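PDB 1M7S: catalase from Pseudomonas syringae, which decomposes hydrogen peroxide into water and oxygen with the help of bound heme, protecting the cell from peroxide damage. Local coordinates for residues T128-D133 with H142-D147. Sequence-based numbering, arbitrary orientation.
Sequences TFFIRD and HAFKPD
F144, in the last turn of its helix, drives the edge of its ring at the face of F130 in a T-shaped (edge-to-face) aromatic pair. The ring centroids are 4.9 Å apart and the planes meet at 65°. F144 CZ is the leading atom: it stands 3.6 Å above the F130 plane, over the ring centre, and lies 3.7 Å from F130 CZ. Beside it, F144 CE1 comes within 3.8 Å of F130 CD1. In such a pair the slightly positive C-H rim of one ring meets the electron-rich face of the other, and two phenylalanines supply both without leaving a polar atom in a buried place.

The contact is made purely by side chains, without a hydrogen bond between 128-133 and 142-147, and the long reach of phenylalanine suits it: the nearest alpha carbons, CA of F130 and CA of F144, are 11.0 Å apart. F130 sets CG anti to its carbonyl carbon (chi1 -49°), which sends the ring toward F144, and chi2 near 95° turns a face to it.

A second aromatic packing arises within 128-133. F130 CD1 sits 4.1 Å above the centre of the F129 ring, and F129 belongs to the heme pocket and touches the heme. F130 thus lies one layer behind the pocket wall, its side chain about 8 Å from the cofactor.

The pair joins the loop following barrel strand 117-124 to the end of helix 137-144. M140 of that helix also packs on F130, while helix 169-176 adds T171 and L172 against F130 and L175 against F144.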
loop_
_atom_site.group_PDB
_atom_site.type_symbol
_atom_site.label_atom_id
_atom_site.label_comp_id
_atom_site.label_asym_id
_atom_site.label_seq_id
_atom_site.Cartn_x
_atom_site.Cartn_y
_atom_site.Cartn_z
ATOM N N THR A 128 -30.143 -18.634 -4.989
ATOM C CA THR A 128 -30.058 -18.027 -6.311
ATOM C C THR A 128 -29.466 -16.614 -6.111
ATOM O O THR A 128 -29.522 -16.102 -5.000
ATOM C CB THR A 128 -31.419 -17.910 -7.018
ATOM O OG1 THR A 128 -32.450 -17.347 -6.198
ATOM C CG2 THR A 128 -31.831 -19.334 -7.427
ATOM N N PHE A 129 -29.062 -16.005 -7.212
ATOM C CA PHE A 129 -28.499 -14.646 -7.142
ATOM C C PHE A 129 -29.292 -13.714 -8.046
ATOM O O PHE A 129 -30.214 -14.166 -8.755
ATOM C CB PHE A 129 -27.033 -14.709 -7.580
ATOM C CG PHE A 129 -26.270 -13.553 -6.984
ATOM C CD1 PHE A 129 -25.662 -12.608 -7.807
ATOM C CD2 PHE A 129 -26.172 -13.429 -5.609
ATOM C CE1 PHE A 129 -24.969 -11.569 -7.228
ATOM C CE2 PHE A 129 -25.484 -12.376 -5.033
ATOM C CZ PHE A 129 -24.888 -11.435 -5.858
ATOM N N PHE A 130 -29.077 -12.415 -7.946
ATOM C CA PHE A 130 -29.858 -11.460 -8.713
ATOM C C PHE A 130 -29.418 -11.390 -10.157
ATOM O O PHE A 130 -30.239 -10.925 -10.975
ATOM C CB PHE A 130 -29.718 -10.066 -8.078
ATOM C CG PHE A 130 -29.958 -10.075 -6.583
ATOM C CD1 PHE A 130 -28.908 -10.180 -5.682
ATOM C CD2 PHE A 130 -31.233 -9.845 -6.105
ATOM C CE1 PHE A 130 -29.149 -10.154 -4.315
ATOM C CE2 PHE A 130 -31.489 -9.791 -4.745
ATOM C CZ PHE A 130 -30.451 -9.962 -3.845
ATOM N N ILE A 131 -28.131 -11.664 -10.427
ATOM C CA ILE A 131 -27.694 -11.484 -11.818
ATOM C C ILE A 131 -27.043 -12.770 -12.328
ATOM O O ILE A 131 -26.826 -13.622 -11.469
ATOM C CB ILE A 131 -26.673 -10.334 -11.944
ATOM C CG1 ILE A 131 -25.552 -10.525 -10.935
ATOM C CG2 ILE A 131 -27.392 -8.997 -11.812
ATOM C CD1 ILE A 131 -24.353 -9.566 -11.108
ATOM N N ARG A 132 -26.822 -12.889 -13.645
ATOM C CA ARG A 132 -26.254 -14.175 -14.081
ATOM C C ARG A 132 -24.931 -14.060 -14.789
ATOM O O ARG A 132 -24.492 -15.088 -15.356
ATOM C CB ARG A 132 -27.317 -14.855 -14.988
ATOM C CG ARG A 132 -27.726 -13.976 -16.160
ATOM C CD ARG A 132 -28.582 -14.729 -17.148
ATOM N NE ARG A 132 -29.802 -15.363 -16.676
ATOM C CZ ARG A 132 -31.003 -14.975 -17.118
ATOM N NH1 ARG A 132 -32.068 -15.673 -16.733
ATOM N NH2 ARG A 132 -31.102 -13.888 -17.910
ATOM N N ASP A 133 -24.369 -12.830 -14.872
ATOM C CA ASP A 133 -23.080 -12.689 -15.546
ATOM C C ASP A 133 -22.244 -11.763 -14.690
ATOM O O ASP A 133 -22.764 -10.710 -14.328
ATOM C CB ASP A 133 -23.230 -12.198 -17.005
ATOM C CG ASP A 133 -21.945 -12.228 -17.797
ATOM O OD1 ASP A 133 -20.902 -11.724 -17.285
ATOM O OD2 ASP A 133 -21.875 -12.727 -18.977
ATOM N N HIS A 142 -22.977 -1.416 -6.969
ATOM C CA HIS A 142 -23.123 0.057 -6.893
ATOM C C HIS A 142 -24.577 0.481 -6.768
ATOM O O HIS A 142 -24.882 1.429 -5.983
ATOM C CB HIS A 142 -22.537 0.675 -8.194
ATOM C CG HIS A 142 -21.031 0.609 -8.236
ATOM N ND1 HIS A 142 -20.282 1.161 -9.241
ATOM C CD2 HIS A 142 -20.146 0.067 -7.365
ATOM C CE1 HIS A 142 -18.989 0.936 -8.996
ATOM N NE2 HIS A 142 -18.885 0.294 -7.852
ATOM N N ALA A 143 -25.496 -0.154 -7.450
ATOM C CA ALA A 143 -26.922 0.156 -7.345
ATOM C C ALA A 143 -27.503 -0.195 -5.988
ATOM O O ALA A 143 -28.370 0.544 -5.552
ATOM C CB ALA A 143 -27.738 -0.518 -8.444
ATOM N N PHE A 144 -27.135 -1.358 -5.399
ATOM C CA PHE A 144 -27.594 -1.717 -4.070
ATOM C C PHE A 144 -27.017 -0.884 -2.937
ATOM O O PHE A 144 -27.690 -0.697 -1.888
ATOM C CB PHE A 144 -27.101 -3.155 -3.759
ATOM C CG PHE A 144 -28.052 -4.280 -4.090
ATOM C CD1 PHE A 144 -27.587 -5.366 -4.816
ATOM C CD2 PHE A 144 -29.332 -4.296 -3.597
ATOM C CE1 PHE A 144 -28.436 -6.427 -5.125
ATOM C CE2 PHE A 144 -30.192 -5.353 -3.869
ATOM C CZ PHE A 144 -29.725 -6.412 -4.636
ATOM N N LYS A 145 -25.748 -0.472 -3.031
ATOM C CA LYS A 145 -25.083 0.229 -1.937
ATOM C C LYS A 145 -25.737 1.609 -1.714
ATOM O O LYS A 145 -26.440 2.059 -2.604
ATOM C CB LYS A 145 -23.637 0.507 -2.368
ATOM C CG LYS A 145 -22.681 -0.695 -2.402
ATOM C CD LYS A 145 -22.066 -0.841 -1.010
ATOM C CE LYS A 145 -21.051 -2.016 -1.131
ATOM N NZ LYS A 145 -20.430 -2.165 0.209
ATOM N N PRO A 146 -25.450 2.265 -0.612
ATOM C CA PRO A 146 -25.916 3.605 -0.313
ATOM C C PRO A 146 -25.553 4.557 -1.438
ATOM O O PRO A 146 -24.589 4.408 -2.192
ATOM C CB PRO A 146 -25.192 4.029 1.003
ATOM C CG PRO A 146 -24.921 2.667 1.615
ATOM C CD PRO A 146 -24.696 1.651 0.502
ATOM N N ASP A 147 -26.357 5.601 -1.584
ATOM C CA ASP A 147 -26.139 6.611 -2.659
ATOM C C ASP A 147 -24.727 7.179 -2.502
ATOM O O ASP A 147 -24.342 7.566 -1.409
ATOM C CB ASP A 147 -27.170 7.691 -2.362
ATOM C CG ASP A 147 -27.348 8.710 -3.481
ATOM O OD1 ASP A 147 -26.345 9.284 -3.936
ATOM O OD2 ASP A 147 -28.520 8.924 -3.839
#